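Glial cell-derived neurotrophic factor (PDB 1AGQ) acts as a neurotrophic growth factor of the cystine-knot superfamily, probably signalling to neurons by binding cell-surface receptors. Local coordinates at residues 60-65 and 110-115; 105-110 and 129-134. All coordinates share one frame; numbering follows the deposited sequence.

Interaction 1: 60-65 and 110-115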
ATOM      1  N   THR B  60      28.711  14.355  11.842  1.00 36.24           N
ATOM      2  CA  THR B  60      27.681  14.683  12.831  1.00 30.02           C
ATOM      3  C   THR B  60      27.164  13.428  13.544  1.00 31.46           C
ATOM      4  O   THR B  60      27.423  12.306  13.119  1.00 35.57           O
ATOM      5  CB  THR B  60      26.459  15.376  12.147  1.00 27.46           C
ATOM      6  OG1 THR B  60      25.433  15.613  13.118  1.00 37.23           O
ATOM      7  CG2 THR B  60      25.896  14.488  11.054  1.00 32.71           C
ATOM      8  N   LYS B  61      26.438  13.628  14.642  1.00 33.21           N
ATOM      9  CA  LYS B  61      25.844  12.528  15.399  1.00 35.96           C
ATOM     10  C   LYS B  61      24.356  12.437  15.019  1.00 34.45           C
ATOM     11  O   LYS B  61      23.613  11.608  15.535  1.00 35.69           O
ATOM     12  CB  LYS B  61      25.963  12.780  16.901  1.00 40.86           C
ATOM     13  N   GLU B  62      23.941  13.301  14.107  1.00 28.86           N
ATOM     14  CA  GLU B  62      22.554  13.335  13.663  1.00 31.03           C
ATOM     15  C   GLU B  62      22.122  11.958  13.133  1.00 25.69           C
ATOM     16  O   GLU B  62      22.895  11.261  12.481  1.00 27.95           O
ATOM     17  CB  GLU B  62      22.409  14.401  12.580  1.00 31.07           C
ATOM     18  CG  GLU B  62      20.975  14.822  12.282  1.00 37.50           C
ATOM     19  CD  GLU B  62      20.414  15.774  13.329  1.00 49.71           C
ATOM     20  OE1 GLU B  62      21.204  16.270  14.165  1.00 45.25           O
ATOM     21  OE2 GLU B  62      19.187  16.026  13.317  1.00 38.26           O
ATOM     22  N   GLU B  63      20.902  11.558  13.463  1.00 27.96           N
ATOM     23  CA  GLU B  63      20.355  10.282  13.002  1.00 30.21           C
ATOM     24  C   GLU B  63      19.061  10.596  12.286  1.00 30.98           C
ATOM     25  O   GLU B  63      18.517  11.692  12.426  1.00 34.16           O
ATOM     26  CB  GLU B  63      20.022   9.366  14.175  1.00 29.52           C
ATOM     27  CG  GLU B  63      21.205   9.008  15.041  1.00 42.12           C
ATOM     28  CD  GLU B  63      20.873   7.942  16.063  1.00 48.49           C
ATOM     29  OE1 GLU B  63      19.687   7.825  16.449  1.00 58.90           O
ATOM     30  OE2 GLU B  63      21.806   7.224  16.479  1.00 63.16           O
ATOM     31  N   LEU B  64      18.546   9.628  11.539  1.00 28.95           N
ATOM     32  CA  LEU B  64      17.303   9.846  10.858  1.00 30.13           C
ATOM     33  C   LEU B  64      16.709   8.532  10.422  1.00 24.49           C
ATOM     34  O   LEU B  64      17.393   7.500  10.360  1.00 25.88           O
ATOM     35  CB  LEU B  64      17.520  10.743   9.625  1.00 27.36           C
ATOM     36  CG  LEU B  64      18.066  10.022   8.389  1.00 29.62           C
ATOM     37  CD1 LEU B  64      17.809  10.834   7.123  1.00 33.77           C
ATOM     38  CD2 LEU B  64      19.549   9.792   8.582  1.00 30.95           C
ATOM     39  N   ILE B  65      15.406   8.571  10.181  1.00 24.82           N
ATOM     40  CA  ILE B  65      14.719   7.412   9.660  1.00 22.84           C
ATOM     41  C   ILE B  65      14.711   7.724   8.148  1.00 21.86           C
ATOM     42  O   ILE B  65      14.060   8.671   7.713  1.00 27.26           O
ATOM     43  CB  ILE B  65      13.265   7.335  10.140  1.00 26.95           C
ATOM     44  CG1 ILE B  65      13.199   7.300  11.670  1.00 29.30           C
ATOM     45  CG2 ILE B  65      12.629   6.097   9.564  1.00 23.08           C
ATOM     46  CD1 ILE B  65      13.851   6.075  12.271  1.00 38.00           C
ATOM     47  N   ASP B 110       9.945  16.250   5.309  1.00 32.05           N
ATOM     48  CA  ASP B 110      10.307  17.652   5.409  1.00 37.60           C
ATOM     49  C   ASP B 110      11.824  17.802   5.448  1.00 33.15           C
ATOM     50  O   ASP B 110      12.544  16.879   5.846  1.00 31.70           O
ATOM     51  CB  ASP B 110       9.696  18.273   6.674  1.00 40.37           C
ATOM     52  CG  ASP B 110       8.168  18.309   6.630  1.00 53.18           C
ATOM     53  OD1 ASP B 110       7.610  18.684   5.581  1.00 52.61           O
ATOM     54  OD2 ASP B 110       7.525  17.966   7.644  1.00 57.01           O
ATOM     55  N   ASP B 111      12.293  18.968   5.005  1.00 30.87           N
ATOM     56  CA  ASP B 111      13.718  19.299   5.009  1.00 37.36           C
ATOM     57  C   ASP B 111      14.267  18.999   6.411  1.00 31.70           C
ATOM     58  O   ASP B 111      13.570  19.208   7.404  1.00 35.04           O
ATOM     59  CB  ASP B 111      13.910  20.791   4.706  1.00 36.80           C
ATOM     60  CG  ASP B 111      13.594  21.146   3.257  1.00 48.82           C
ATOM     61  OD1 ASP B 111      13.349  20.235   2.452  1.00 41.93           O
ATOM     62  OD2 ASP B 111      13.596  22.360   2.923  1.00 45.75           O
ATOM     63  N   LEU B 112      15.493  18.484   6.481  1.00 28.72           N
ATOM     64  CA  LEU B 112      16.132  18.181   7.760  1.00 29.43           C
ATOM     65  C   LEU B 112      17.284  19.184   7.883  1.00 33.05           C
ATOM     66  O   LEU B 112      18.173  19.211   7.030  1.00 27.48           O
ATOM     67  CB  LEU B 112      16.680  16.739   7.776  1.00 24.19           C
ATOM     68  CG  LEU B 112      17.685  16.459   8.904  1.00 34.61           C
ATOM     69  CD1 LEU B 112      17.035  16.721  10.249  1.00 41.86           C
ATOM     70  CD2 LEU B 112      18.180  15.032   8.818  1.00 21.75           C
ATOM     71  N   SER B 113      17.225  20.023   8.916  1.00 31.49           N
ATOM     72  CA  SER B 113      18.245  21.042   9.193  1.00 29.27           C
ATOM     73  C   SER B 113      19.033  20.552  10.397  1.00 26.41           C
ATOM     74  O   SER B 113      18.458  19.986  11.334  1.00 27.76           O
ATOM     75  CB  SER B 113      17.587  22.371   9.582  1.00 28.32           C
ATOM     76  OG  SER B 113      17.090  23.061   8.461  1.00 47.51           O
ATOM     77  N   PHE B 114      20.343  20.761  10.379  1.00 24.48           N
ATOM     78  CA  PHE B 114      21.152  20.356  11.523  1.00 24.95           C
ATOM     79  C   PHE B 114      22.498  21.044  11.468  1.00 22.13           C
ATOM     80  O   PHE B 114      22.908  21.579  10.422  1.00 21.54           O
ATOM     81  CB  PHE B 114      21.336  18.818  11.577  1.00 25.56           C
ATOM     82  CG  PHE B 114      22.117  18.249  10.425  1.00 34.66           C
ATOM     83  CD1 PHE B 114      21.484  17.933   9.223  1.00 34.43           C
ATOM     84  CD2 PHE B 114      23.495  18.038  10.532  1.00 25.37           C
ATOM     85  CE1 PHE B 114      22.206  17.418   8.149  1.00 38.96           C
ATOM     86  CE2 PHE B 114      24.223  17.522   9.457  1.00 32.05           C
ATOM     87  CZ  PHE B 114      23.575  17.212   8.267  1.00 31.39           C
ATOM     88  N   LEU B 115      23.170  21.079  12.612  1.00 22.83           N
ATOM     89  CA  LEU B 115      24.491  21.665  12.663  1.00 21.32           C
ATOM     90  C   LEU B 115      25.411  20.454  12.801  1.00 23.01           C
ATOM     91  O   LEU B 115      25.106  19.516  13.557  1.00 29.97           O
ATOM     92  CB  LEU B 115      24.629  22.634  13.854  1.00 22.40           C
ATOM     93  CG  LEU B 115      23.704  23.867  13.924  1.00 26.54           C
ATOM     94  CD1 LEU B 115      24.080  24.726  15.125  1.00 24.91           C
ATOM     95  CD2 LEU B 115      23.811  24.695  12.649  1.00 27.67           C
TER
HETATM   96  O   HOH W   1      26.672  17.136  14.894  1.00 41.72           O
HETATM   97  O   HOH W   2      18.027  18.428  13.570  1.00 37.20           O
HETATM   98  O   HOH W   3      23.321  17.455  14.978  1.00 38.68           O
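The carboxylate of E62 packs against the base of the F114 side chain, CD sitting 3.6 Å from F114 CB, with its plane 19° from that of the ring, which E62 CG meets obliquely. CG of E62 is anti to the backbone N (chi1 -164°) and the chain then bends at chi2, which carries the acid across to segment 110-115. Its OE2 also comes within 3.8 Å of L112 CD1. T60 meets the same ring further out, its methyl CG2 lying 3.8 Å from F114 CE2, and L64 adds a loose apolar touch on L112.

Water joins the polar atoms. One molecule donates to E62 OE2 (2.7 Å) and to the carbonyl O of S113 (2.8 Å). A second lies 2.6 Å from E62 OE1 and within reach of L115 O, a third between L115 O and T60 OG1; both have more acceptors near than protons to give. An alanine in place of E62 would probably leave the first two waters without their carboxylate mate and open a gap beside F114 CB.

Behind this shell an ST turn shapes the approach: the backbone N of E62 donates to T60 OG1 at 2.9 Å. Backbone bonds of E62 to V51 and of F114 to H122 tie each side into its own hairpin, and Y58 meets the F114 ring edge-to-face. The contact sets the loop leading into strand 63-70, and the start of that strand, against strand 112-115. Made of van der Waals touches and water, such a link would probably tolerate small shifts between the two hairpins.

Interaction 2: 105-110 and 129-134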
ATOM      1  N   PRO B 105       9.289   8.199  -4.809  1.00 26.29           N
ATOM      2  CA  PRO B 105       8.562   9.052  -3.870  1.00 19.59           C
ATOM      3  C   PRO B 105       7.683  10.035  -4.628  1.00 24.97           C
ATOM      4  O   PRO B 105       8.116  10.625  -5.623  1.00 27.92           O
ATOM      5  CB  PRO B 105       9.674   9.792  -3.107  1.00 23.38           C
ATOM      6  CG  PRO B 105      10.940   9.019  -3.421  1.00 21.64           C
ATOM      7  CD  PRO B 105      10.728   8.457  -4.796  1.00 28.55           C
ATOM      8  N   VAL B 106       6.447  10.195  -4.164  1.00 28.18           N
ATOM      9  CA  VAL B 106       5.518  11.143  -4.763  1.00 29.97           C
ATOM     10  C   VAL B 106       5.473  12.326  -3.806  1.00 31.81           C
ATOM     11  O   VAL B 106       4.986  13.412  -4.127  1.00 31.52           O
ATOM     12  CB  VAL B 106       4.112  10.502  -4.960  1.00 29.38           C
ATOM     13  CG1 VAL B 106       4.194   9.459  -6.057  1.00 30.14           C
ATOM     14  CG2 VAL B 106       3.633   9.832  -3.687  1.00 33.82           C
ATOM     15  N   ALA B 107       6.010  12.102  -2.612  1.00 26.72           N
ATOM     16  CA  ALA B 107       6.083  13.128  -1.581  1.00 31.31           C
ATOM     17  C   ALA B 107       7.365  12.858  -0.787  1.00 33.37           C
ATOM     18  O   ALA B 107       7.776  11.709  -0.630  1.00 26.58           O
ATOM     19  CB  ALA B 107       4.873  13.051  -0.679  1.00 36.84           C
ATOM     20  N   PHE B 108       7.991  13.920  -0.295  1.00 32.28           N
ATOM     21  CA  PHE B 108       9.238  13.784   0.456  1.00 30.63           C
ATOM     22  C   PHE B 108       9.070  14.263   1.898  1.00 32.31           C
ATOM     23  O   PHE B 108       8.222  15.114   2.207  1.00 28.14           O
ATOM     24  CB  PHE B 108      10.353  14.594  -0.236  1.00 25.86           C
ATOM     25  CG  PHE B 108      10.872  13.968  -1.502  1.00 36.87           C
ATOM     26  CD1 PHE B 108      11.844  12.974  -1.461  1.00 33.02           C
ATOM     27  CD2 PHE B 108      10.364  14.360  -2.750  1.00 36.71           C
ATOM     28  CE1 PHE B 108      12.311  12.367  -2.638  1.00 32.06           C
ATOM     29  CE2 PHE B 108      10.826  13.758  -3.929  1.00 33.71           C
ATOM     30  CZ  PHE B 108      11.797  12.761  -3.874  1.00 35.41           C
ATOM     31  N   ASP B 109       9.868  13.699   2.796  1.00 33.58           N
ATOM     32  CA  ASP B 109       9.809  14.100   4.189  1.00 30.60           C
ATOM     33  C   ASP B 109      10.213  15.570   4.205  1.00 29.69           C
ATOM     34  O   ASP B 109      10.781  16.079   3.235  1.00 27.78           O
ATOM     35  CB  ASP B 109      10.805  13.291   5.033  1.00 32.71           C
ATOM     36  CG  ASP B 109      10.275  11.934   5.438  1.00 34.24           C
ATOM     37  OD1 ASP B 109       9.042  11.776   5.607  1.00 31.64           O
ATOM     38  OD2 ASP B 109      11.096  11.009   5.593  1.00 39.25           O
ATOM     39  N   ASP B 110       9.945  16.250   5.309  1.00 32.05           N
ATOM     40  CA  ASP B 110      10.307  17.652   5.409  1.00 37.60           C
ATOM     41  C   ASP B 110      11.824  17.802   5.448  1.00 33.15           C
ATOM     42  O   ASP B 110      12.544  16.879   5.846  1.00 31.70           O
ATOM     43  CB  ASP B 110       9.696  18.273   6.674  1.00 40.37           C
ATOM     44  CG  ASP B 110       8.168  18.309   6.630  1.00 53.18           C
ATOM     45  OD1 ASP B 110       7.610  18.684   5.581  1.00 52.61           O
ATOM     46  OD2 ASP B 110       7.525  17.966   7.644  1.00 57.01           O
ATOM     47  N   ALA B 129      11.758   9.639   1.437  1.00 22.41           N
ATOM     48  CA  ALA B 129      10.383   9.515   0.964  1.00 22.76           C
ATOM     49  C   ALA B 129       9.359   9.626   2.092  1.00 25.08           C
ATOM     50  O   ALA B 129       9.583   9.152   3.211  1.00 25.55           O
ATOM     51  CB  ALA B 129      10.201   8.185   0.240  1.00 21.83           C
ATOM     52  N   LYS B 130       8.231  10.254   1.776  1.00 21.53           N
ATOM     53  CA  LYS B 130       7.126  10.389   2.707  1.00 24.87           C
ATOM     54  C   LYS B 130       5.976   9.515   2.172  1.00 25.54           C
ATOM     55  O   LYS B 130       5.257   8.868   2.933  1.00 24.31           O
ATOM     56  CB  LYS B 130       6.683  11.852   2.764  1.00 30.81           C
ATOM     57  CG  LYS B 130       5.518  12.123   3.678  1.00 32.10           C
ATOM     58  CD  LYS B 130       5.428  13.628   3.925  1.00 38.43           C
ATOM     59  CE  LYS B 130       4.171  14.001   4.685  1.00 60.68           C
ATOM     60  NZ  LYS B 130       3.923  15.470   4.626  1.00 67.66           N
ATOM     61  N   ARG B 131       5.819   9.512   0.847  1.00 28.65           N
ATOM     62  CA  ARG B 131       4.757   8.746   0.171  1.00 27.84           C
ATOM     63  C   ARG B 131       5.350   8.170  -1.099  1.00 21.54           C
ATOM     64  O   ARG B 131       6.141   8.837  -1.754  1.00 28.62           O
ATOM     65  CB  ARG B 131       3.611   9.670  -0.237  1.00 37.53           C
ATOM     66  CG  ARG B 131       2.516   9.874   0.779  1.00 54.44           C
ATOM     67  CD  ARG B 131       1.278  10.463   0.096  1.00 56.04           C
ATOM     68  NE  ARG B 131       1.553  11.724  -0.598  1.00 61.75           N
ATOM     69  CZ  ARG B 131       1.216  11.979  -1.863  1.00 64.56           C
ATOM     70  NH1 ARG B 131       0.586  11.062  -2.586  1.00 62.43           N
ATOM     71  NH2 ARG B 131       1.511  13.153  -2.412  1.00 58.96           N
ATOM     72  N   CYS B 132       4.939   6.955  -1.452  1.00 23.83           N
ATOM     73  CA  CYS B 132       5.425   6.255  -2.646  1.00 29.67           C
ATOM     74  C   CYS B 132       4.340   6.152  -3.707  1.00 31.81           C
ATOM     75  O   CYS B 132       3.158   6.075  -3.376  1.00 29.26           O
ATOM     76  CB  CYS B 132       5.868   4.848  -2.274  1.00 28.04           C
ATOM     77  SG  CYS B 132       7.265   4.877  -1.126  1.00 31.73           S
ATOM     78  N   GLY B 133       4.734   6.147  -4.976  1.00 28.97           N
ATOM     79  CA  GLY B 133       3.745   6.034  -6.040  1.00 28.49           C
ATOM     80  C   GLY B 133       4.384   5.616  -7.345  1.00 31.69           C
ATOM     81  O   GLY B 133       5.593   5.774  -7.542  1.00 25.65           O
ATOM     82  N   CYS B 134       3.590   5.027  -8.230  1.00 27.13           N
ATOM     83  CA  CYS B 134       4.097   4.627  -9.532  1.00 24.80           C
ATOM     84  C   CYS B 134       4.022   5.866 -10.407  1.00 30.55           C
ATOM     85  O   CYS B 134       2.945   6.417 -10.624  1.00 31.96           O
ATOM     86  CB  CYS B 134       3.244   3.487 -10.092  1.00 33.77           C
ATOM     87  SG  CYS B 134       3.549   1.941  -9.173  1.00 36.37           S
TER
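Two classic beta bulges kink the antiparallel pair 105-110/129-134 in the cystine-knot fold, where each strand turns a corner between the knot and the hairpin 112-115/121-124. In the first bulge V106 and A107 both face R131: V106 N donates to R131 O at 2.8 Å, while A107 N makes a weak bond to the same oxygen. The second reverses the roles, K130 and R131 facing A107, whose O takes K130 N at 2.8 Å and R131 N at 3.3 Å. Both N-H groups come from above the same face of the A107 carbonyl plane, neither on a lone pair.

A107 CB meets R131 CB and NE on a shared face of the pair. P105 CB packs on A129 CB at 3.8 Å and also lies over one face of the F108 ring; Y80 of the second subunit packs on P105. Next to this cluster, C132 and C134 are bonded to C69 and C73, disulfides that tie strand 129-134 to the chain around strand 63-70. The D109 carboxylate lies beside A129 O without bonding to it; R67 pairs with OD1 in a salt bridge and with A129 O, and S128 bonds OD2. K130 CB presses on F108 C, and its chain then runs out extended. V106 CG1 fits tightly against G133, a position with no room for a side chain. The R131 chain bends at chi3 (-57°) and lays one guanidinium face over V106, with CG2 3.5 Å from NH1.

Overall arrangement
Both interactions lie at the surface, but the centre of interaction 2 is about 6 Å from the centre of the chain and that of interaction 1 about 18 Å. The segments of interaction 2 are neighbours within one sheet, joined by direct backbone bonds close to the disulfides and touched by the second subunit. Interaction 1 instead brings together two separate hairpins, and side chains and water do the work. The segments overlap at D110, which makes no contact in either, and strand 103-108 leads through the short loop 109-111 into strand 112-115, so the bulged pair of interaction 2 continues into the hairpin that interaction 1 sets against 60-65. Their centres are about 18 Å apart.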